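Local coordinates for protein pilin, type IV (Thermus thermophilus, PDB 4BHR) that probably serves as a pilin-type subunit in type IV pilus biogenesis, this chain being its soluble part without the N-terminal membrane helix, at residues 10-13 / 14-17. Numbering follows the deposited sequence.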
ATOM      1  N   TYR A  10       1.033  -8.455  -3.985  1.00 18.90           N
ATOM      2  CA  TYR A  10       0.016  -8.014  -3.051  1.00 18.54           C
ATOM      3  C   TYR A  10       0.136  -6.506  -2.772  1.00 18.80           C
ATOM      4  O   TYR A  10      -0.864  -5.814  -2.766  1.00 17.86           O
ATOM      5  CB  TYR A  10       0.124  -8.774  -1.740  1.00 19.55           C
ATOM      6  CG  TYR A  10      -0.926  -8.366  -0.711  1.00 18.34           C
ATOM      7  CD1 TYR A  10      -2.264  -8.703  -0.879  1.00 17.65           C
ATOM      8  CD2 TYR A  10      -0.572  -7.636   0.417  1.00 17.49           C
ATOM      9  CE1 TYR A  10      -3.210  -8.355   0.061  1.00 18.48           C
ATOM     10  CE2 TYR A  10      -1.529  -7.268   1.363  1.00 18.08           C
ATOM     11  CZ  TYR A  10      -2.841  -7.649   1.193  1.00 18.29           C
ATOM     12  OH  TYR A  10      -3.785  -7.297   2.124  1.00 18.05           O
ATOM     13  N   VAL A  11       1.354  -6.025  -2.535  1.00 18.55           N
ATOM     14  CA  VAL A  11       1.577  -4.599  -2.273  1.00 16.64           C
ATOM     15  C   VAL A  11       1.101  -3.721  -3.428  1.00 17.41           C
ATOM     16  O   VAL A  11       0.410  -2.693  -3.214  1.00 15.99           O
ATOM     17  CB  VAL A  11       3.043  -4.323  -1.873  1.00 17.99           C
ATOM     18  CG1 VAL A  11       3.428  -2.889  -2.091  1.00 17.95           C
ATOM     19  CG2 VAL A  11       3.287  -4.819  -0.438  1.00 16.56           C
ATOM     20  N   ARG A  12       1.395  -4.146  -4.666  1.00 16.15           N
ATOM     21  CA  ARG A  12       1.042  -3.360  -5.817  1.00 18.19           C
ATOM     22  C   ARG A  12      -0.469  -3.398  -6.010  1.00 16.69           C
ATOM     23  O   ARG A  12      -1.072  -2.391  -6.382  1.00 17.12           O
ATOM     24  CB  ARG A  12       1.778  -3.855  -7.064  1.00 19.83           C
ATOM     25  CG  ARG A  12       1.581  -2.949  -8.293  1.00 23.31           C
ATOM     26  CD  ARG A  12       2.132  -1.567  -8.054  1.00 22.39           C
ATOM     27  NE  ARG A  12       1.886  -0.590  -9.133  1.00 23.97           N
ATOM     28  CZ  ARG A  12       0.768   0.107  -9.244  1.00 24.77           C
ATOM     29  NH1 ARG A  12      -0.251  -0.107  -8.403  1.00 24.89           N
ATOM     30  NH2 ARG A  12       0.646   0.987 -10.216  1.00 26.06           N
ATOM     31  N   ASN A  13      -1.078  -4.569  -5.767  1.00 16.65           N
ATOM     32  CA  ASN A  13      -2.499  -4.703  -5.887  1.00 17.79           C
ATOM     33  C   ASN A  13      -3.255  -3.888  -4.808  1.00 15.98           C
ATOM     34  O   ASN A  13      -4.301  -3.283  -5.081  1.00 16.87           O
ATOM     35  CB  ASN A  13      -2.905  -6.187  -5.897  1.00 19.09           C
ATOM     36  CG  ASN A  13      -2.340  -6.957  -7.113  1.00 23.61           C
ATOM     37  OD1 ASN A  13      -2.039  -6.398  -8.193  1.00 23.55           O
ATOM     38  ND2 ASN A  13      -2.172  -8.262  -6.925  1.00 28.99           N
ATOM     39  N   VAL A  14      -2.688  -3.807  -3.602  1.00 15.06           N
ATOM     40  CA  VAL A  14      -3.239  -2.942  -2.556  1.00 14.09           C
ATOM     41  C   VAL A  14      -3.187  -1.500  -3.018  1.00 13.86           C
ATOM     42  O   VAL A  14      -4.143  -0.729  -2.852  1.00 13.17           O
ATOM     43  CB  VAL A  14      -2.510  -3.119  -1.213  1.00 13.59           C
ATOM     44  CG1 VAL A  14      -2.884  -1.998  -0.234  1.00 14.47           C
ATOM     45  CG2 VAL A  14      -2.841  -4.457  -0.591  1.00 15.17           C
ATOM     46  N   ALA A  15      -2.058  -1.107  -3.586  1.00 14.62           N
ATOM     47  CA  ALA A  15      -1.943   0.270  -4.097  1.00 14.53           C
ATOM     48  C   ALA A  15      -2.981   0.615  -5.177  1.00 16.55           C
ATOM     49  O   ALA A  15      -3.627   1.649  -5.103  1.00 16.28           O
ATOM     50  CB  ALA A  15      -0.515   0.533  -4.599  1.00 14.67           C
ATOM     51  N   THR A  16      -3.197  -0.302  -6.127  1.00 16.22           N
ATOM     52  CA  THR A  16      -4.300  -0.178  -7.094  1.00 19.04           C
ATOM     53  C   THR A  16      -5.666   0.009  -6.448  1.00 17.58           C
ATOM     54  O   THR A  16      -6.451   0.913  -6.851  1.00 18.11           O
ATOM     55  CB  THR A  16      -4.308  -1.385  -8.057  1.00 20.78           C
ATOM     56  OG1 THR A  16      -3.089  -1.360  -8.790  1.00 20.98           O
ATOM     57  CG2 THR A  16      -5.484  -1.234  -9.075  1.00 20.46           C
ATOM     58  N   ALA A  17      -5.938  -0.803  -5.415  1.00 18.35           N
ATOM     59  CA  ALA A  17      -7.193  -0.739  -4.696  1.00 17.82           C
ATOM     60  C   ALA A  17      -7.383   0.559  -3.907  1.00 17.94           C
ATOM     61  O   ALA A  17      -8.491   1.079  -3.806  1.00 19.08           O
ATOM     62  CB  ALA A  17      -7.346  -1.971  -3.791  1.00 17.10           C
TER
HETATM   63  O   HOH W   1      -1.861  -3.861  -9.495  1.00 33.42           O
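With CG of Tyr10 anti to the backbone N (chi1 -180°) and CG2 of Val14 set beside its own backbone N, the phenol ring and the valine methyl meet one helical turn apart. Val14 CG2 lies over one face of the ring, 3.8 Å from its centroid, a CH-pi contact offset toward the rim at CE2 and CZ. Beta-branched valine suits this place, since one methyl can meet the ring while the side chain also packs on Val40. The i to i+4 hydrogen bond from Val14 N to Tyr10 O, 2.8 Å, belongs to the same turn. Tyrosine offers Val14 a flat apolar face, while its buried hydroxyl hydrogen-bonds to Val40 O; an alanine in place of Tyr10 would probably leave the Val40 carbonyl without its phenol partner and open a gap beside Val14 CG2. On the polar side, Arg12 bends at chi2 (62°), its long chain bringing NH1 to 3.1 Å from Thr16 OG1. Exposed Asn13 and Thr16 share one water, which donates to Asn13 OD1 and also hydrogen-bonds Thr16 OG1. The face of helix 6-20 bearing Val11 and small Ala15 packs against strands 61-67 and 74-78 of the antiparallel sheet, as in pilin folds, Val11 also meeting Phe84 of strand 83-87.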